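Local coordinates for protein myosin-I heavy chain (Dictyostelium discoideum, PDB 5EJY) that moves on actin as an ATP-driven class VII myosin in phagocytosis and adhesion, represented here by its first MyTH4-FERM tail tandem, at residues M70-L75 with N122-E127; Q175-N180 with D218-C223; P200-I205 with G214-S219. All blocks are in the same frame, centred on the assembly; numbering follows the deposited sequence.

Interaction 1: residues M70-L75 with N122-E127; sequences MNSNPL and NIRVWE
Met70 and Arg124 bring the two backbones closest, CA to CA 5.1 Å, where the end of helix 53-70 and the loop after it run past helix 119-133. The Arg124 guanidinium carries the contact. Arg124 NH1 donates to Ser72 O, 2.6 Å away and 162° at the hydrogen, and that oxygen lies almost in the guanidinium plane. From Arg124 NH2 to the same Ser72 O, at 3.2 Å, the bond is weak, so one carbonyl takes two donors. Pro74 crosses the arginine at about a right angle and sets its ring against the tip, Pro74 CG 3.4 Å from Arg124 NH2. Beside this polar grip, Met70 lays its thioether on one branch of Val125: SD and CE both meet CG2, and the CE to CG2 separation of 3.4 Å is tight for two carbons. Tyr69 adds further holds, its carbonyl accepting from Arg124 NH1 and from Ser72 OG, its ring making a cation-pi contact with the arginine. Within the helical MyTH4 region, Phe84 of helix 81-97 touches both Ser72 and Arg124, while Trp126 on the same helix as Arg124 packs against helices 143-155 and 161-180.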
loop_
_atom_site.group_PDB
_atom_site.type_symbol
_atom_site.label_atom_id
_atom_site.label_comp_id
_atom_site.label_asym_id
_atom_site.label_seq_id
_atom_site.Cartn_x
_atom_site.Cartn_y
_atom_site.Cartn_z
ATOM N N MET A 70 13.266 -27.211 -3.282
ATOM C CA MET A 70 14.143 -27.589 -4.383
ATOM C C MET A 70 13.664 -28.858 -5.083
ATOM O O MET A 70 13.758 -28.974 -6.299
ATOM C CB MET A 70 15.567 -27.796 -3.880
ATOM C CG MET A 70 16.259 -26.518 -3.490
ATOM S SD MET A 70 17.876 -26.829 -2.801
ATOM C CE MET A 70 18.641 -27.770 -4.133
ATOM N N ASN A 71 13.136 -29.787 -4.296
ATOM C CA ASN A 71 12.759 -31.109 -4.777
ATOM C C ASN A 71 11.304 -31.217 -5.209
ATOM O O ASN A 71 10.869 -32.275 -5.662
ATOM C CB ASN A 71 13.030 -32.149 -3.681
ATOM C CG ASN A 71 14.510 -32.360 -3.437
ATOM O OD1 ASN A 71 15.327 -32.161 -4.335
ATOM N ND2 ASN A 71 14.863 -32.765 -2.223
ATOM N N SER A 72 10.542 -30.137 -5.066
ATOM C CA SER A 72 9.098 -30.227 -5.265
ATOM C C SER A 72 8.708 -30.228 -6.738
ATOM O O SER A 72 9.394 -29.650 -7.577
ATOM C CB SER A 72 8.349 -29.125 -4.493
ATOM O OG SER A 72 8.635 -27.844 -5.023
ATOM N N ASN A 73 7.599 -30.897 -7.038
ATOM C CA ASN A 73 7.111 -31.025 -8.407
ATOM C C ASN A 73 6.514 -29.723 -8.933
ATOM O O ASN A 73 5.656 -29.123 -8.288
ATOM C CB ASN A 73 6.081 -32.159 -8.493
ATOM C CG ASN A 73 5.396 -32.231 -9.849
ATOM O OD1 ASN A 73 5.998 -31.940 -10.883
ATOM N ND2 ASN A 73 4.122 -32.618 -9.847
ATOM N N PRO A 74 6.973 -29.287 -10.112
ATOM C CA PRO A 74 6.470 -28.082 -10.780
ATOM C C PRO A 74 4.945 -28.071 -10.915
ATOM O O PRO A 74 4.354 -27.011 -11.118
ATOM C CB PRO A 74 7.113 -28.167 -12.166
ATOM C CG PRO A 74 8.376 -28.929 -11.942
ATOM C CD PRO A 74 8.059 -29.931 -10.874
ATOM N N LEU A 75 4.317 -29.238 -10.806
ATOM C CA LEU A 75 2.867 -29.344 -10.953
ATOM C C LEU A 75 2.122 -28.779 -9.747
ATOM O O LEU A 75 1.015 -28.254 -9.876
ATOM N N ASN A 122 19.237 -26.092 -9.360
ATOM C CA ASN A 122 19.931 -24.806 -9.292
ATOM C C ASN A 122 18.908 -23.698 -9.525
ATOM O O ASN A 122 18.930 -22.659 -8.866
ATOM C CB ASN A 122 21.054 -24.741 -10.338
ATOM C CG ASN A 122 22.240 -23.868 -9.900
ATOM O OD1 ASN A 122 22.669 -23.914 -8.746
ATOM N ND2 ASN A 122 22.780 -23.078 -10.833
ATOM N N ILE A 123 17.998 -23.940 -10.462
ATOM C CA ILE A 123 16.937 -22.990 -10.768
ATOM C C ILE A 123 16.021 -22.741 -9.563
ATOM O O ILE A 123 15.664 -21.598 -9.273
ATOM C CB ILE A 123 16.108 -23.469 -11.969
ATOM C CG1 ILE A 123 16.934 -23.330 -13.253
ATOM C CG2 ILE A 123 14.815 -22.686 -12.091
ATOM C CD1 ILE A 123 16.183 -23.736 -14.508
ATOM N N ARG A 124 15.640 -23.811 -8.872
ATOM C CA ARG A 124 14.841 -23.693 -7.653
ATOM C C ARG A 124 15.551 -22.910 -6.552
ATOM O O ARG A 124 14.921 -22.101 -5.854
ATOM C CB ARG A 124 14.456 -25.077 -7.129
ATOM C CG ARG A 124 13.359 -25.740 -7.937
ATOM C CD ARG A 124 12.068 -24.954 -7.812
ATOM N NE ARG A 124 11.024 -25.471 -8.686
ATOM C CZ ARG A 124 10.403 -26.630 -8.492
ATOM N NH1 ARG A 124 10.732 -27.390 -7.455
ATOM N NH2 ARG A 124 9.459 -27.033 -9.336
ATOM N N VAL A 125 16.845 -23.158 -6.370
ATOM C CA VAL A 125 17.585 -22.439 -5.338
ATOM C C VAL A 125 17.636 -20.956 -5.685
ATOM O O VAL A 125 17.507 -20.115 -4.808
ATOM C CB VAL A 125 19.033 -22.945 -5.136
ATOM C CG1 VAL A 125 19.703 -22.157 -4.001
ATOM C CG2 VAL A 125 19.050 -24.423 -4.818
ATOM N N TRP A 126 17.809 -20.635 -6.964
ATOM C CA TRP A 126 17.883 -19.229 -7.362
ATOM C C TRP A 126 16.527 -18.504 -7.245
ATOM O O TRP A 126 16.483 -17.300 -6.968
ATOM C CB TRP A 126 18.535 -19.066 -8.744
ATOM C CG TRP A 126 20.034 -19.065 -8.632
ATOM C CD1 TRP A 126 20.887 -20.124 -8.837
ATOM C CD2 TRP A 126 20.853 -17.964 -8.229
ATOM N NE1 TRP A 126 22.183 -19.735 -8.604
ATOM C CE2 TRP A 126 22.192 -18.415 -8.230
ATOM C CE3 TRP A 126 20.585 -16.637 -7.875
ATOM C CZ2 TRP A 126 23.259 -17.581 -7.896
ATOM C CZ3 TRP A 126 21.638 -15.813 -7.539
ATOM C CH2 TRP A 126 22.965 -16.285 -7.555
ATOM N N GLU A 127 15.436 -19.242 -7.419
ATOM C CA GLU A 127 14.107 -18.726 -7.084
ATOM C C GLU A 127 14.004 -18.382 -5.592
ATOM O O GLU A 127 13.461 -17.337 -5.233
ATOM C CB GLU A 127 13.021 -19.727 -7.458
ATOM C CG GLU A 127 12.806 -19.874 -8.981
ATOM C CD GLU A 127 11.918 -21.052 -9.343
ATOM O OE1 GLU A 127 11.514 -21.796 -8.427
ATOM O OE2 GLU A 127 11.634 -21.245 -10.548
#

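Interaction 2: residues Q175-N180 with D218-C223; sequences QRFTLN and DSATTC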
loop_
_atom_site.group_PDB
_atom_site.type_symbol
_atom_site.label_atom_id
_atom_site.label_comp_id
_atom_site.label_asym_id
_atom_site.label_seq_id
_atom_site.Cartn_x
_atom_site.Cartn_y
_atom_site.Cartn_z
ATOM N N GLN A 175 18.980 -3.583 -4.362
ATOM C CA GLN A 175 19.204 -2.145 -4.557
ATOM C C GLN A 175 17.922 -1.328 -4.303
ATOM O O GLN A 175 17.957 -0.278 -3.668
ATOM C CB GLN A 175 19.676 -1.865 -5.977
ATOM C CG GLN A 175 21.068 -2.369 -6.323
ATOM C CD GLN A 175 21.329 -2.228 -7.797
ATOM O OE1 GLN A 175 20.763 -2.959 -8.611
ATOM N NE2 GLN A 175 22.160 -1.255 -8.160
ATOM N N ARG A 176 16.803 -1.801 -4.836
ATOM C CA ARG A 176 15.517 -1.125 -4.632
ATOM C C ARG A 176 15.155 -1.004 -3.139
ATOM O O ARG A 176 14.638 0.024 -2.676
ATOM C CB ARG A 176 14.419 -1.884 -5.391
ATOM C CG ARG A 176 14.574 -1.857 -6.927
ATOM C CD ARG A 176 13.857 -0.660 -7.553
ATOM N NE ARG A 176 12.437 -0.695 -7.227
ATOM C CZ ARG A 176 11.700 0.368 -6.900
ATOM N NH1 ARG A 176 12.229 1.587 -6.885
ATOM N NH2 ARG A 176 10.422 0.203 -6.581
ATOM N N PHE A 177 15.392 -2.063 -2.376
ATOM C CA PHE A 177 15.074 -2.015 -0.948
ATOM C C PHE A 177 16.084 -1.157 -0.175
ATOM O O PHE A 177 15.752 -0.573 0.849
ATOM C CB PHE A 177 14.954 -3.419 -0.339
ATOM C CG PHE A 177 13.591 -4.035 -0.503
ATOM C CD1 PHE A 177 12.488 -3.463 0.108
ATOM C CD2 PHE A 177 13.409 -5.185 -1.279
ATOM C CE1 PHE A 177 11.218 -4.007 -0.045
ATOM C CE2 PHE A 177 12.148 -5.734 -1.426
ATOM C CZ PHE A 177 11.046 -5.146 -0.798
ATOM N N THR A 178 17.312 -1.066 -0.677
ATOM C CA THR A 178 18.271 -0.156 -0.057
ATOM C C THR A 178 17.770 1.274 -0.238
ATOM O O THR A 178 17.900 2.115 0.648
ATOM C CB THR A 178 19.678 -0.303 -0.676
ATOM O OG1 THR A 178 20.106 -1.666 -0.557
ATOM C CG2 THR A 178 20.678 0.607 0.034
ATOM N N LEU A 179 17.176 1.538 -1.394
ATOM C CA LEU A 179 16.602 2.847 -1.666
ATOM C C LEU A 179 15.327 3.083 -0.856
ATOM O O LEU A 179 15.155 4.138 -0.245
ATOM C CB LEU A 179 16.305 2.992 -3.155
ATOM C CG LEU A 179 15.553 4.263 -3.542
ATOM C CD1 LEU A 179 16.444 5.479 -3.354
ATOM C CD2 LEU A 179 15.063 4.173 -4.974
ATOM N N ASN A 180 14.441 2.093 -0.838
ATOM C CA ASN A 180 13.086 2.312 -0.323
ATOM C C ASN A 180 12.830 1.872 1.107
ATOM O O ASN A 180 11.749 2.122 1.651
ATOM C CB ASN A 180 12.054 1.685 -1.266
ATOM C CG ASN A 180 11.895 2.481 -2.538
ATOM O OD1 ASN A 180 12.371 3.615 -2.616
ATOM N ND2 ASN A 180 11.230 1.898 -3.545
ATOM N N ASP A 218 7.076 -3.643 -8.348
ATOM C CA ASP A 218 7.914 -4.677 -7.757
ATOM C C ASP A 218 7.767 -4.726 -6.247
ATOM O O ASP A 218 6.997 -3.938 -5.655
ATOM C CB ASP A 218 9.388 -4.609 -8.237
ATOM C CG ASP A 218 10.165 -3.421 -7.679
ATOM O OD1 ASP A 218 9.748 -2.791 -6.686
ATOM O OD2 ASP A 218 11.244 -3.117 -8.247
ATOM N N SER A 219 8.467 -5.671 -5.619
ATOM C CA SER A 219 8.306 -5.883 -4.176
ATOM C C SER A 219 8.591 -4.640 -3.339
ATOM O O SER A 219 8.035 -4.484 -2.245
ATOM C CB SER A 219 9.235 -7.013 -3.712
ATOM O OG SER A 219 8.939 -8.197 -4.435
ATOM N N ALA A 220 9.468 -3.774 -3.837
ATOM C CA ALA A 220 9.909 -2.592 -3.081
ATOM C C ALA A 220 9.119 -1.326 -3.406
ATOM O O ALA A 220 9.394 -0.268 -2.843
ATOM C CB ALA A 220 11.386 -2.339 -3.319
ATOM N N THR A 221 8.135 -1.430 -4.292
ATOM C CA THR A 221 7.391 -0.254 -4.751
ATOM C C THR A 221 6.583 0.389 -3.623
ATOM O O THR A 221 5.805 -0.280 -2.944
ATOM C CB THR A 221 6.463 -0.596 -5.932
ATOM O OG1 THR A 221 7.269 -0.943 -7.066
ATOM C CG2 THR A 221 5.579 0.618 -6.298
ATOM N N THR A 222 6.787 1.685 -3.415
ATOM C CA THR A 222 6.116 2.377 -2.321
ATOM C C THR A 222 4.817 3.034 -2.749
ATOM O O THR A 222 4.526 3.152 -3.934
ATOM C CB THR A 222 7.011 3.468 -1.725
ATOM O OG1 THR A 222 7.336 4.405 -2.754
ATOM C CG2 THR A 222 8.294 2.848 -1.163
ATOM N N CYS A 223 4.037 3.467 -1.763
ATOM C CA CYS A 223 2.826 4.212 -2.054
ATOM C C CYS A 223 3.152 5.495 -2.830
ATOM O O CYS A 223 2.461 5.866 -3.775
ATOM C CB CYS A 223 2.093 4.531 -0.751
ATOM S SG CYS A 223 0.509 5.321 -1.040
#
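Asp218 meets Arg176 first, in a side-on salt bridge that takes one nitrogen to each carboxylate oxygen. Arg176 NE reaches OD2 of Asp218 at 2.9 Å on its syn lone pair, and Arg176 NH2 reaches OD1 at 3.1 Å with 163° at the hydrogen; the guanidinium and carboxylate planes stand 38° apart. Bends at chi2 and chi3 (-59°) of Arg176 place CD and NE so that NE faces the Asp218 carboxylate. An alanine in place of Arg176 would probably leave the Asp218 carboxylate, and Glu225, which pairs with NH1, without their cationic mate. Ser219 CB touches CZ and CE2 of Phe177, 3.9 Å from CZ, while the Ser219 hydroxyl bonds to Glu191. Ala220 then puts its methyl over the centre of the Phe177 ring, a CH-pi contact with CB 3.6 Å from the centroid. The same methyl touches Arg176 CB, and the Ala220 carbonyl oxygen accepts from Asn180 ND2 at 2.9 Å, the donor standing above the carbonyl plane. Thr221 N closes the turn on Asp218 O, and Thr221 OG1 also accepts from Asp218 N at 3.0 Å. Thr222 CG2 touches CG and ND2 of Asn180, and Thr222 OG1 accepts from Glu225 N. A type I beta turn followed by a threonine N-cap on helix 223-233 thus docks the ubiquitin-like FERM lobe on the end of a MyTH4 helix.

Interaction 3: residues P200-I205 with G214-S219; sequences PIFVRI and GLHIDS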
loop_
_atom_site.group_PDB
_atom_site.type_symbol
_atom_site.label_atom_id
_atom_site.label_comp_id
_atom_site.label_asym_id
_atom_site.label_seq_id
_atom_site.Cartn_x
_atom_site.Cartn_y
_atom_site.Cartn_z
ATOM N N PRO A 200 7.065 -8.308 -13.028
ATOM C CA PRO A 200 6.412 -7.367 -12.107
ATOM C C PRO A 200 5.131 -7.934 -11.520
ATOM O O PRO A 200 4.547 -8.854 -12.094
ATOM C CB PRO A 200 6.070 -6.172 -13.007
ATOM C CG PRO A 200 6.960 -6.319 -14.215
ATOM C CD PRO A 200 7.103 -7.791 -14.407
ATOM N N ILE A 201 4.705 -7.405 -10.374
ATOM C CA ILE A 201 3.396 -7.722 -9.840
ATOM C C ILE A 201 2.436 -6.740 -10.499
ATOM O O ILE A 201 2.729 -5.547 -10.562
ATOM C CB ILE A 201 3.342 -7.536 -8.296
ATOM C CG1 ILE A 201 4.236 -8.564 -7.594
ATOM C CG2 ILE A 201 1.925 -7.696 -7.791
ATOM C CD1 ILE A 201 5.719 -8.219 -7.609
ATOM N N PHE A 202 1.319 -7.240 -11.024
ATOM C CA PHE A 202 0.289 -6.368 -11.582
ATOM C C PHE A 202 -0.781 -6.071 -10.528
ATOM O O PHE A 202 -1.361 -6.992 -9.948
ATOM C CB PHE A 202 -0.355 -7.003 -12.827
ATOM C CG PHE A 202 -1.348 -6.104 -13.509
ATOM C CD1 PHE A 202 -0.922 -4.958 -14.163
ATOM C CD2 PHE A 202 -2.705 -6.396 -13.482
ATOM C CE1 PHE A 202 -1.833 -4.121 -14.792
ATOM C CE2 PHE A 202 -3.616 -5.568 -14.105
ATOM C CZ PHE A 202 -3.183 -4.428 -14.756
ATOM N N VAL A 203 -1.010 -4.793 -10.240
ATOM C CA VAL A 203 -2.078 -4.416 -9.315
ATOM C C VAL A 203 -3.083 -3.520 -10.008
ATOM O O VAL A 203 -2.731 -2.750 -10.892
ATOM C CB VAL A 203 -1.570 -3.694 -8.033
ATOM C CG1 VAL A 203 -0.699 -4.620 -7.211
ATOM C CG2 VAL A 203 -0.824 -2.407 -8.380
ATOM N N ARG A 204 -4.337 -3.630 -9.586
ATOM C CA ARG A 204 -5.401 -2.810 -10.119
ATOM C C ARG A 204 -5.762 -1.731 -9.118
ATOM O O ARG A 204 -5.998 -2.021 -7.943
ATOM C CB ARG A 204 -6.616 -3.688 -10.404
ATOM C CG ARG A 204 -6.365 -4.728 -11.500
ATOM C CD ARG A 204 -7.240 -5.975 -11.282
ATOM N NE ARG A 204 -6.833 -7.093 -12.134
ATOM C CZ ARG A 204 -7.209 -7.231 -13.400
ATOM N NH1 ARG A 204 -7.995 -6.318 -13.953
ATOM N NH2 ARG A 204 -6.802 -8.275 -14.111
ATOM N N ILE A 205 -5.787 -0.485 -9.572
ATOM C CA ILE A 205 -6.142 0.628 -8.688
ATOM C C ILE A 205 -7.443 1.269 -9.173
ATOM O O ILE A 205 -7.558 1.648 -10.338
ATOM C CB ILE A 205 -5.066 1.725 -8.690
ATOM C CG1 ILE A 205 -3.642 1.139 -8.607
ATOM C CG2 ILE A 205 -5.337 2.748 -7.593
ATOM C CD1 ILE A 205 -3.315 0.484 -7.303
ATOM N N GLY A 214 -4.314 0.009 -14.204
ATOM C CA GLY A 214 -3.356 -1.043 -13.908
ATOM C C GLY A 214 -1.975 -0.465 -13.652
ATOM O O GLY A 214 -1.596 0.496 -14.297
ATOM N N LEU A 215 -1.239 -1.025 -12.694
ATOM C CA LEU A 215 0.168 -0.682 -12.516
ATOM C C LEU A 215 1.018 -1.944 -12.426
ATOM O O LEU A 215 0.613 -2.942 -11.823
ATOM C CB LEU A 215 0.390 0.150 -11.250
ATOM C CG LEU A 215 -0.199 1.556 -11.106
ATOM C CD1 LEU A 215 0.089 2.097 -9.690
ATOM C CD2 LEU A 215 0.343 2.509 -12.186
ATOM N N HIS A 216 2.195 -1.897 -13.030
ATOM C CA HIS A 216 3.174 -2.959 -12.853
ATOM C C HIS A 216 4.199 -2.497 -11.834
ATOM O O HIS A 216 4.877 -1.484 -12.035
ATOM C CB HIS A 216 3.841 -3.326 -14.186
ATOM C CG HIS A 216 2.919 -4.021 -15.138
ATOM N ND1 HIS A 216 2.134 -3.340 -16.044
ATOM C CD2 HIS A 216 2.628 -5.333 -15.300
ATOM C CE1 HIS A 216 1.408 -4.205 -16.732
ATOM N NE2 HIS A 216 1.688 -5.421 -16.297
ATOM N N ILE A 217 4.299 -3.233 -10.731
ATOM C CA ILE A 217 5.190 -2.843 -9.644
ATOM C C ILE A 217 6.147 -3.964 -9.245
ATOM O O ILE A 217 6.049 -5.100 -9.738
ATOM C CB ILE A 217 4.383 -2.395 -8.374
ATOM C CG1 ILE A 217 3.624 -3.569 -7.749
ATOM C CG2 ILE A 217 3.387 -1.284 -8.725
ATOM C CD1 ILE A 217 2.900 -3.186 -6.426
ATOM N N ASP A 218 7.076 -3.643 -8.348
ATOM C CA ASP A 218 7.914 -4.677 -7.757
ATOM C C ASP A 218 7.767 -4.726 -6.247
ATOM O O ASP A 218 6.997 -3.938 -5.655
ATOM C CB ASP A 218 9.388 -4.609 -8.237
ATOM C CG ASP A 218 10.165 -3.421 -7.679
ATOM O OD1 ASP A 218 9.748 -2.791 -6.686
ATOM O OD2 ASP A 218 11.244 -3.117 -8.247
ATOM N N SER A 219 8.467 -5.671 -5.619
ATOM C CA SER A 219 8.306 -5.883 -4.176
ATOM C C SER A 219 8.591 -4.640 -3.339
ATOM O O SER A 219 8.035 -4.484 -2.245
ATOM C CB SER A 219 9.235 -7.013 -3.712
ATOM O OG SER A 219 8.939 -8.197 -4.435
#
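Ile201 and Ile217 pair across two antiparallel strands, Ile201 N to Ile217 O 2.7 Å and Ile217 N to Ile201 O 2.8 Å, and Val203 with Leu215 repeats the pattern. Strand directions differ by 151°, and side chains alternate between two faces. On one, Ile201, Val203, Leu215 and Ile217 form an apolar ridge: Ile217 CD1 fits against Val203 CG1 at 4.0 Å, Val203 CG2 against Leu215 CB, and Ile205 CG1 against Leu215 CD1. The other face carries Phe202, His216 and Arg204, with Phe202 CE2 over the Arg204 guanidinium. With CG anti to the backbone N (chi1 -175°), the Phe202 ring leans across to Gly214, whose lack of a side chain leaves it room, Phe202 CZ 3.5 Å from Gly214 CA; a beta carbon there would clash. Phe202 CD1 lies over a face of the His216 ring, offset toward its rim and 3.4 Å from NE2, the planes turned 47°. Pro200 CB lies at the edge of that ring, 3.8 Å from His216 CB. Helix 264-277 covers Ile201, Val203 and Ile217, and helix 223-233 Ile205, Leu215 and Ile217. This is the first hairpin of the ubiquitin-like FERM F1 lobe, with strand 212-217 at the sheet's edge.

Interactions 2 and 3 share Asp218 and Ser219, so the chain leaving the hairpin of interaction 3 turns directly into the surface that interaction 2 presents to helix 161-180. Interaction 1, its centre about 25 Å from that of interaction 3, stays within the MyTH4 region and holds a loop to a helix. Both helix contacts rest on an arginine, yet Arg124 is buried and gripped by backbone carbonyls, whereas Arg176 is partly exposed and paired with carboxylates across the junction of two domains. Interaction 3 instead depends on reciprocal backbone bonds, with one face in the core of the ubiquitin-like lobe and the other at its surface.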